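Local atomic coordinates of putative metallopeptidase (Shewanella baltica OS155, PDB entry 3IEH), a protein that probably hydrolyses peptide or related bonds at the carboxyl end of its substrates, as a zinc-dependent enzyme of the peptidase M14 family. Residues E35-L39 with L90-A95; G40-K44 with S55-P60; L200-P205 with T245-Q251. One frame throughout, in Å; residues are numbered along the deposited sequence.

Interaction 1 of 3, residues E35-L39 with L90-A95; sequences EMTRL and LSEASA
Leu39 and Leu90 make the apolar centre, each in the mt rotamer, with Leu39 CD1 3.8 Å from Leu90 CD2. Met36, a selenomethionine, starts away from the other segment, but its mmp side chain curls back so that Met36 CE lies 3.6 Å from Leu90 CD1. The other methyl of Leu39 reaches the chain that follows, with Leu39 CD2 3.5 Å from Ser94 C and 4.5 Å from Ala93 CB. Residues 35-39 are helical; 90-91 end a helix, Glu92 leaves helical angles, and Ala93 and Ser94 are extended. Glu35 CA sits 6.5 Å from Leu90 CA, and Leu39 CA 5.2 Å from Ala95 CA. At the exposed edge Arg38, with chi1 and chi2 t and chi3 near 78°, turns its guanidinium toward the chain after the second helix and forks onto one carbonyl: Arg38 NH1 and NH2 each donate to Ala93 O at 2.7 Å. Glu35 holds the same group in a salt bridge: Arg38 NH2 to Glu35 OE1 is 2.5 Å. The contact thus joins the C-terminal turns of helices 25-39 and 81-91, where the Arg38 guanidinium, held by Glu35 three residues earlier, binds a carbonyl just past the second helix.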
loop_
_atom_site.group_PDB
_atom_site.type_symbol
_atom_site.label_atom_id
_atom_site.label_comp_id
_atom_site.label_asym_id
_atom_site.label_seq_id
_atom_site.Cartn_x
_atom_site.Cartn_y
_atom_site.Cartn_z
ATOM N N GLU A 35 -9.293 13.613 -8.233
ATOM C CA GLU A 35 -7.974 13.952 -7.689
ATOM C C GLU A 35 -6.825 13.709 -8.675
ATOM O O GLU A 35 -5.911 14.515 -8.746
ATOM C CB GLU A 35 -7.718 13.242 -6.349
ATOM C CG GLU A 35 -8.596 13.761 -5.235
ATOM C CD GLU A 35 -8.472 15.278 -5.050
ATOM O OE1 GLU A 35 -7.353 15.800 -5.194
ATOM O OE2 GLU A 35 -9.479 15.965 -4.767
HETATM N N MSE A 36 -6.902 12.627 -9.446
HETATM C CA MSE A 36 -5.894 12.283 -10.450
HETATM C C MSE A 36 -5.881 13.287 -11.587
HETATM O O MSE A 36 -4.809 13.626 -12.086
HETATM C CB MSE A 36 -6.181 10.900 -11.056
HETATM C CG MSE A 36 -6.108 9.711 -10.112
HETATM SE SE MSE A 36 -4.360 9.433 -9.331
HETATM C CE MSE A 36 -4.316 10.978 -8.212
ATOM N N THR A 37 -7.078 13.723 -12.011
ATOM C CA THR A 37 -7.238 14.684 -13.107
ATOM C C THR A 37 -6.773 16.070 -12.665
ATOM O O THR A 37 -6.128 16.770 -13.434
ATOM C CB THR A 37 -8.702 14.760 -13.628
ATOM O OG1 THR A 37 -9.101 13.482 -14.123
ATOM C CG2 THR A 37 -8.832 15.756 -14.785
ATOM N N ARG A 38 -7.083 16.447 -11.421
ATOM C CA ARG A 38 -6.639 17.716 -10.870
ATOM C C ARG A 38 -5.114 17.717 -10.724
ATOM O O ARG A 38 -4.497 18.738 -10.894
ATOM C CB ARG A 38 -7.302 17.971 -9.507
ATOM C CG ARG A 38 -6.687 19.138 -8.705
ATOM C CD ARG A 38 -7.397 19.397 -7.369
ATOM N NE ARG A 38 -7.003 18.435 -6.317
ATOM C CZ ARG A 38 -5.838 18.453 -5.661
ATOM N NH1 ARG A 38 -4.898 19.354 -5.932
ATOM N NH2 ARG A 38 -5.597 17.556 -4.718
ATOM N N LEU A 39 -4.510 16.578 -10.392
ATOM C CA LEU A 39 -3.065 16.531 -10.214
ATOM C C LEU A 39 -2.283 16.357 -11.524
ATOM O O LEU A 39 -1.079 16.540 -11.548
ATOM C CB LEU A 39 -2.679 15.437 -9.206
ATOM C CG LEU A 39 -3.097 15.742 -7.772
ATOM C CD1 LEU A 39 -3.113 14.415 -6.977
ATOM C CD2 LEU A 39 -2.182 16.835 -7.110
ATOM N N LEU A 90 -4.326 12.680 -1.111
ATOM C CA LEU A 90 -4.317 13.358 -2.395
ATOM C C LEU A 90 -5.130 14.628 -2.349
ATOM O O LEU A 90 -4.757 15.622 -2.976
ATOM C CB LEU A 90 -4.858 12.464 -3.510
ATOM C CG LEU A 90 -3.950 11.277 -3.814
ATOM C CD1 LEU A 90 -4.670 10.275 -4.744
ATOM C CD2 LEU A 90 -2.588 11.744 -4.359
ATOM N N SER A 91 -6.239 14.594 -1.617
ATOM C CA SER A 91 -7.110 15.750 -1.505
ATOM C C SER A 91 -6.316 16.904 -0.901
ATOM O O SER A 91 -6.546 18.056 -1.226
ATOM C CB SER A 91 -8.352 15.441 -0.672
ATOM O OG SER A 91 -8.031 15.368 0.700
ATOM N N GLU A 92 -5.349 16.575 -0.057
ATOM C CA GLU A 92 -4.509 17.577 0.562
ATOM C C GLU A 92 -3.232 17.911 -0.226
ATOM O O GLU A 92 -2.407 18.689 0.267
ATOM C CB GLU A 92 -4.158 17.144 1.983
ATOM C CG GLU A 92 -5.366 17.123 2.921
ATOM C CD GLU A 92 -4.988 16.897 4.389
ATOM O OE1 GLU A 92 -3.973 16.203 4.658
ATOM O OE2 GLU A 92 -5.724 17.411 5.272
ATOM N N ALA A 93 -3.082 17.372 -1.438
ATOM C CA ALA A 93 -1.881 17.573 -2.243
ATOM C C ALA A 93 -2.081 18.498 -3.429
ATOM O O ALA A 93 -3.187 18.613 -3.948
ATOM C CB ALA A 93 -1.390 16.243 -2.745
ATOM N N SER A 94 -0.985 19.125 -3.872
ATOM C CA SER A 94 -0.976 19.947 -5.103
ATOM C C SER A 94 0.044 19.384 -6.080
ATOM O O SER A 94 0.914 18.602 -5.693
ATOM C CB SER A 94 -0.623 21.407 -4.812
ATOM O OG SER A 94 0.748 21.548 -4.509
ATOM N N ALA A 95 -0.053 19.792 -7.344
ATOM C CA ALA A 95 0.929 19.380 -8.346
ATOM C C ALA A 95 2.345 19.848 -7.945
ATOM O O ALA A 95 3.343 19.311 -8.437
ATOM C CB ALA A 95 0.549 19.881 -9.728
#

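Interaction 2 of 3, residues G40-K44 with S55-P60; sequences GMVEK and SLYQSP
This is the open end of the antiparallel beta hairpin 42-49/52-58, whose first strand lies at one edge of the chain's mixed sheet. Val42 pairs with Gln58 and Lys44 with Leu56 as hydrogen-bonded pairs: Val42 N to Gln58 O, Gln58 N to Val42 O and Lys44 N to Leu56 O are each 2.7 Å, and Leu56 N to Lys44 O is 2.9 Å. Between them Glu43 and Tyr57 form a non-hydrogen-bonded pair, CA to CA 4.6 Å. The strand axes run 153° to each other, closest approach 4.6 Å. Glu43, with chi1 and chi2 t, lays its CG over the Tyr57 ring; Ser55 OG donates a hydrogen bond to Glu43 OE2 at 2.6 Å. Gly40, phi 79°, is the C' residue of the Schellman motif ending helix 25-39; Gly40 O lies 3.2 Å from Pro60 CG. Met41, a selenomethionine, packs against Met36 of that helix, Leu56 and Gln58 touch helix 155-162, and strand 102-106 pairs with the far edge of 52-58.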
loop_
_atom_site.group_PDB
_atom_site.type_symbol
_atom_site.label_atom_id
_atom_site.label_comp_id
_atom_site.label_asym_id
_atom_site.label_seq_id
_atom_site.Cartn_x
_atom_site.Cartn_y
_atom_site.Cartn_z
ATOM N N GLY A 40 -2.945 16.000 -12.614
ATOM C CA GLY A 40 -2.224 15.816 -13.881
ATOM C C GLY A 40 -1.515 14.478 -13.956
ATOM O O GLY A 40 -0.607 14.296 -14.750
HETATM N N MSE A 41 -1.953 13.514 -13.151
HETATM C CA MSE A 41 -1.336 12.190 -13.159
HETATM C C MSE A 41 -1.766 11.346 -14.339
HETATM O O MSE A 41 -2.892 11.445 -14.807
HETATM C CB MSE A 41 -1.610 11.482 -11.849
HETATM C CG MSE A 41 -0.955 12.233 -10.718
HETATM SE SE MSE A 41 -0.769 11.182 -9.168
HETATM C CE MSE A 41 0.604 9.949 -9.754
ATOM N N VAL A 42 -0.839 10.544 -14.841
ATOM C CA VAL A 42 -1.061 9.739 -16.037
ATOM C C VAL A 42 -1.439 8.343 -15.585
ATOM O O VAL A 42 -0.857 7.798 -14.648
ATOM C CB VAL A 42 0.210 9.729 -16.953
ATOM C CG1 VAL A 42 -0.045 8.961 -18.212
ATOM C CG2 VAL A 42 0.627 11.164 -17.303
ATOM N N GLU A 43 -2.460 7.791 -16.224
ATOM C CA GLU A 43 -2.908 6.442 -15.952
ATOM C C GLU A 43 -2.189 5.458 -16.848
ATOM O O GLU A 43 -2.061 5.670 -18.058
ATOM C CB GLU A 43 -4.404 6.298 -16.189
ATOM C CG GLU A 43 -4.864 4.845 -16.056
ATOM C CD GLU A 43 -6.352 4.677 -15.822
ATOM O OE1 GLU A 43 -7.068 5.688 -15.646
ATOM O OE2 GLU A 43 -6.803 3.513 -15.804
ATOM N N LYS A 44 -1.693 4.385 -16.246
ATOM C CA LYS A 44 -1.156 3.269 -17.012
ATOM C C LYS A 44 -1.904 2.021 -16.564
ATOM O O LYS A 44 -1.631 1.464 -15.508
ATOM C CB LYS A 44 0.362 3.176 -16.860
ATOM C CG LYS A 44 1.108 4.105 -17.851
ATOM C CD LYS A 44 2.388 4.680 -17.289
ATOM C CE LYS A 44 3.317 5.221 -18.369
ATOM N NZ LYS A 44 4.035 4.108 -19.087
ATOM N N SER A 55 -4.882 -0.117 -12.347
ATOM C CA SER A 55 -4.032 0.879 -12.975
ATOM C C SER A 55 -2.993 1.473 -12.044
ATOM O O SER A 55 -3.213 1.587 -10.822
ATOM C CB SER A 55 -4.904 2.004 -13.519
ATOM O OG SER A 55 -5.700 1.532 -14.598
ATOM N N LEU A 56 -1.851 1.795 -12.658
ATOM C CA LEU A 56 -0.745 2.478 -12.033
ATOM C C LEU A 56 -0.907 3.919 -12.436
ATOM O O LEU A 56 -1.047 4.194 -13.610
ATOM C CB LEU A 56 0.596 1.964 -12.557
ATOM C CG LEU A 56 1.857 2.629 -11.980
ATOM C CD1 LEU A 56 2.141 2.089 -10.546
ATOM C CD2 LEU A 56 3.079 2.416 -12.864
ATOM N N TYR A 57 -0.900 4.840 -11.475
ATOM C CA TYR A 57 -0.962 6.265 -11.799
ATOM C C TYR A 57 0.407 6.896 -11.572
ATOM O O TYR A 57 1.075 6.606 -10.588
ATOM C CB TYR A 57 -2.031 6.977 -10.976
ATOM C CG TYR A 57 -3.425 6.630 -11.377
ATOM C CD1 TYR A 57 -4.023 5.442 -10.920
ATOM C CD2 TYR A 57 -4.158 7.459 -12.212
ATOM C CE1 TYR A 57 -5.313 5.110 -11.268
ATOM C CE2 TYR A 57 -5.461 7.123 -12.580
ATOM C CZ TYR A 57 -6.019 5.947 -12.102
ATOM O OH TYR A 57 -7.294 5.603 -12.450
ATOM N N GLN A 58 0.823 7.767 -12.477
ATOM C CA GLN A 58 2.162 8.341 -12.395
ATOM C C GLN A 58 2.175 9.849 -12.612
ATOM O O GLN A 58 1.442 10.377 -13.413
ATOM C CB GLN A 58 3.115 7.659 -13.399
ATOM C CG GLN A 58 3.349 6.197 -13.139
ATOM C CD GLN A 58 4.503 5.600 -13.941
ATOM O OE1 GLN A 58 4.402 5.411 -15.151
ATOM N NE2 GLN A 58 5.584 5.252 -13.249
ATOM N N SER A 59 3.032 10.532 -11.883
ATOM C CA SER A 59 3.213 11.948 -12.089
ATOM C C SER A 59 3.886 12.137 -13.462
ATOM O O SER A 59 4.761 11.372 -13.840
ATOM C CB SER A 59 4.044 12.536 -10.945
ATOM O OG SER A 59 5.244 11.812 -10.805
ATOM N N PRO A 60 3.463 13.146 -14.214
ATOM C CA PRO A 60 4.004 13.333 -15.561
ATOM C C PRO A 60 5.394 14.021 -15.612
ATOM O O PRO A 60 5.693 14.890 -14.788
ATOM C CB PRO A 60 2.950 14.226 -16.215
ATOM C CG PRO A 60 2.495 15.114 -15.068
ATOM C CD PRO A 60 2.564 14.247 -13.818
#

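Interaction 3 of 3, residues L200-P205 with T245-Q251; sequences LGGYFP and TETPALQ
Phe204 carries the largest share of this contact. Its CA-to-CB bond points at the other segment, and with chi1 near -53° the ring lies against Pro248: Pro248 CD is 3.7 Å from the Phe204 ring centroid, 21° off the normal, a CH-pi contact. Phe204 CE2 is 3.9 Å from Thr247 CG2, and Phe204 CD1 is 3.6 Å from Gln251 CG. Leu200, in the mt rotamer near the end of helix 191-201, packs nearer the start of 245-251, with Leu200 CD2 3.8 Å from Thr247 CG2 and Leu200 CD1 4.1 Å from Thr245 CB. Leu200 CA to Thr247 CA is 7.2 Å and Phe204 CA to Pro248 CA 7.8 Å, so side chains of 200-205 bridge the gap, with no hydrogen bond across it. The helix end and following loop rest here on strand 242-248, an inner strand of the mixed M14 sheet, which carries Glu246, the predicted proton donor/acceptor. The CA-to-CB bond of Glu246 points away from 200-205; its side chain lies about 4 Å (nearest atoms) from the zinc ion held by His76, Glu79 and His170. From the strand's last residue, Pro248 to Gln251 form a type I turn; Gln251 NE2 hydrogen-bonds Arg176 O.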
loop_
_atom_site.group_PDB
_atom_site.type_symbol
_atom_site.label_atom_id
_atom_site.label_comp_id
_atom_site.label_asym_id
_atom_site.label_seq_id
_atom_site.Cartn_x
_atom_site.Cartn_y
_atom_site.Cartn_z
ATOM N N LEU A 200 2.531 6.186 13.127
ATOM C CA LEU A 200 1.370 5.343 13.486
ATOM C C LEU A 200 1.119 5.417 14.993
ATOM O O LEU A 200 -0.032 5.491 15.444
ATOM C CB LEU A 200 1.611 3.892 13.067
ATOM C CG LEU A 200 1.827 3.619 11.575
ATOM C CD1 LEU A 200 2.028 2.113 11.381
ATOM C CD2 LEU A 200 0.618 4.137 10.769
ATOM N N GLY A 201 2.214 5.424 15.753
ATOM C CA GLY A 201 2.157 5.531 17.206
ATOM C C GLY A 201 1.469 6.791 17.655
ATOM O O GLY A 201 0.999 6.854 18.760
ATOM N N GLY A 202 1.410 7.809 16.799
ATOM C CA GLY A 202 0.691 9.037 17.122
ATOM C C GLY A 202 -0.817 8.907 17.022
ATOM O O GLY A 202 -1.527 9.748 17.532
ATOM N N TYR A 203 -1.309 7.873 16.343
ATOM C CA TYR A 203 -2.753 7.625 16.227
ATOM C C TYR A 203 -3.205 6.431 17.030
ATOM O O TYR A 203 -4.367 6.386 17.455
ATOM C CB TYR A 203 -3.166 7.366 14.772
ATOM C CG TYR A 203 -2.950 8.561 13.907
ATOM C CD1 TYR A 203 -1.708 8.798 13.355
ATOM C CD2 TYR A 203 -3.964 9.484 13.676
ATOM C CE1 TYR A 203 -1.468 9.894 12.563
ATOM C CE2 TYR A 203 -3.726 10.609 12.887
ATOM C CZ TYR A 203 -2.473 10.802 12.335
ATOM O OH TYR A 203 -2.181 11.893 11.547
ATOM N N PHE A 204 -2.314 5.452 17.219
ATOM C CA PHE A 204 -2.726 4.202 17.849
ATOM C C PHE A 204 -1.712 3.696 18.848
ATOM O O PHE A 204 -0.549 4.112 18.837
ATOM C CB PHE A 204 -2.936 3.112 16.774
ATOM C CG PHE A 204 -3.848 3.514 15.672
ATOM C CD1 PHE A 204 -5.196 3.705 15.913
ATOM C CD2 PHE A 204 -3.363 3.698 14.389
ATOM C CE1 PHE A 204 -6.047 4.084 14.907
ATOM C CE2 PHE A 204 -4.203 4.090 13.376
ATOM C CZ PHE A 204 -5.549 4.284 13.630
ATOM N N PRO A 205 -2.152 2.797 19.731
ATOM C CA PRO A 205 -1.122 2.095 20.518
ATOM C C PRO A 205 -0.300 1.197 19.554
ATOM O O PRO A 205 -0.803 0.802 18.500
ATOM C CB PRO A 205 -1.913 1.258 21.531
ATOM C CG PRO A 205 -3.364 1.211 21.025
ATOM C CD PRO A 205 -3.532 2.350 20.012
ATOM N N THR A 245 2.976 -0.627 6.165
ATOM C CA THR A 245 2.368 -0.172 7.400
ATOM C C THR A 245 1.096 -0.968 7.649
ATOM O O THR A 245 0.401 -1.359 6.710
ATOM C CB THR A 245 2.011 1.329 7.343
ATOM O OG1 THR A 245 1.136 1.546 6.246
ATOM C CG2 THR A 245 3.286 2.208 7.165
ATOM N N GLU A 246 0.816 -1.222 8.923
ATOM C CA GLU A 246 -0.384 -1.954 9.322
ATOM C C GLU A 246 -1.125 -1.128 10.384
ATOM O O GLU A 246 -0.710 -1.079 11.528
ATOM C CB GLU A 246 0.011 -3.326 9.889
ATOM C CG GLU A 246 0.676 -4.239 8.870
ATOM C CD GLU A 246 -0.310 -4.997 7.984
ATOM O OE1 GLU A 246 -1.553 -4.983 8.200
ATOM O OE2 GLU A 246 0.188 -5.640 7.057
ATOM N N THR A 247 -2.179 -0.433 9.978
ATOM C CA THR A 247 -3.058 0.226 10.922
ATOM C C THR A 247 -4.071 -0.794 11.472
ATOM O O THR A 247 -4.486 -1.743 10.788
ATOM C CB THR A 247 -3.786 1.453 10.304
ATOM O OG1 THR A 247 -4.416 1.096 9.062
ATOM C CG2 THR A 247 -2.816 2.604 10.092
ATOM N N PRO A 248 -4.473 -0.621 12.716
ATOM C CA PRO A 248 -5.363 -1.607 13.331
ATOM C C PRO A 248 -6.825 -1.418 12.963
ATOM O O PRO A 248 -7.436 -0.409 13.357
ATOM C CB PRO A 248 -5.148 -1.370 14.831
ATOM C CG PRO A 248 -4.738 0.087 14.925
ATOM C CD PRO A 248 -4.005 0.404 13.662
ATOM N N ALA A 249 -7.412 -2.418 12.306
ATOM C CA ALA A 249 -8.766 -2.282 11.766
ATOM C C ALA A 249 -9.867 -2.499 12.810
ATOM O O ALA A 249 -11.057 -2.472 12.470
ATOM C CB ALA A 249 -8.965 -3.204 10.547
ATOM N N LEU A 250 -9.467 -2.728 14.065
ATOM C CA LEU A 250 -10.406 -2.763 15.223
ATOM C C LEU A 250 -10.619 -1.354 15.797
ATOM O O LEU A 250 -11.444 -1.163 16.664
ATOM C CB LEU A 250 -9.921 -3.713 16.346
ATOM C CG LEU A 250 -9.864 -5.218 16.043
ATOM C CD1 LEU A 250 -9.260 -6.019 17.243
ATOM C CD2 LEU A 250 -11.271 -5.751 15.645
ATOM N N GLN A 251 -9.857 -0.379 15.327
ATOM C CA GLN A 251 -10.030 1.006 15.735
ATOM C C GLN A 251 -10.966 1.713 14.752
ATOM O O GLN A 251 -11.341 1.180 13.696
ATOM C CB GLN A 251 -8.666 1.737 15.752
ATOM C CG GLN A 251 -7.598 1.170 16.711
ATOM C CD GLN A 251 -7.968 1.256 18.188
ATOM O OE1 GLN A 251 -8.947 1.905 18.533
ATOM N NE2 GLN A 251 -7.179 0.594 19.071
#

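From the N terminus, helix 25-39 runs straight into the hairpin of strands 42-49 and 52-58, and interaction 2 closes that short loop. Interaction 1 closes a longer one by bringing the end of helix 81-91 back to helix 25-39, so interaction 2 is nested inside it. The two touch where the helix hands over to the strand: Met36 O lies 3.1 Å from Met41 N, a probable hydrogen bond, and Met36 SE packs 3.5 Å from Tyr57 CD2. Interaction 3 opens only later, closing helix 191-201 onto strand 242-248. It reaches the same sheet as interaction 2 from the opposite side of the chain's centre, nearest atoms about 17 Å apart.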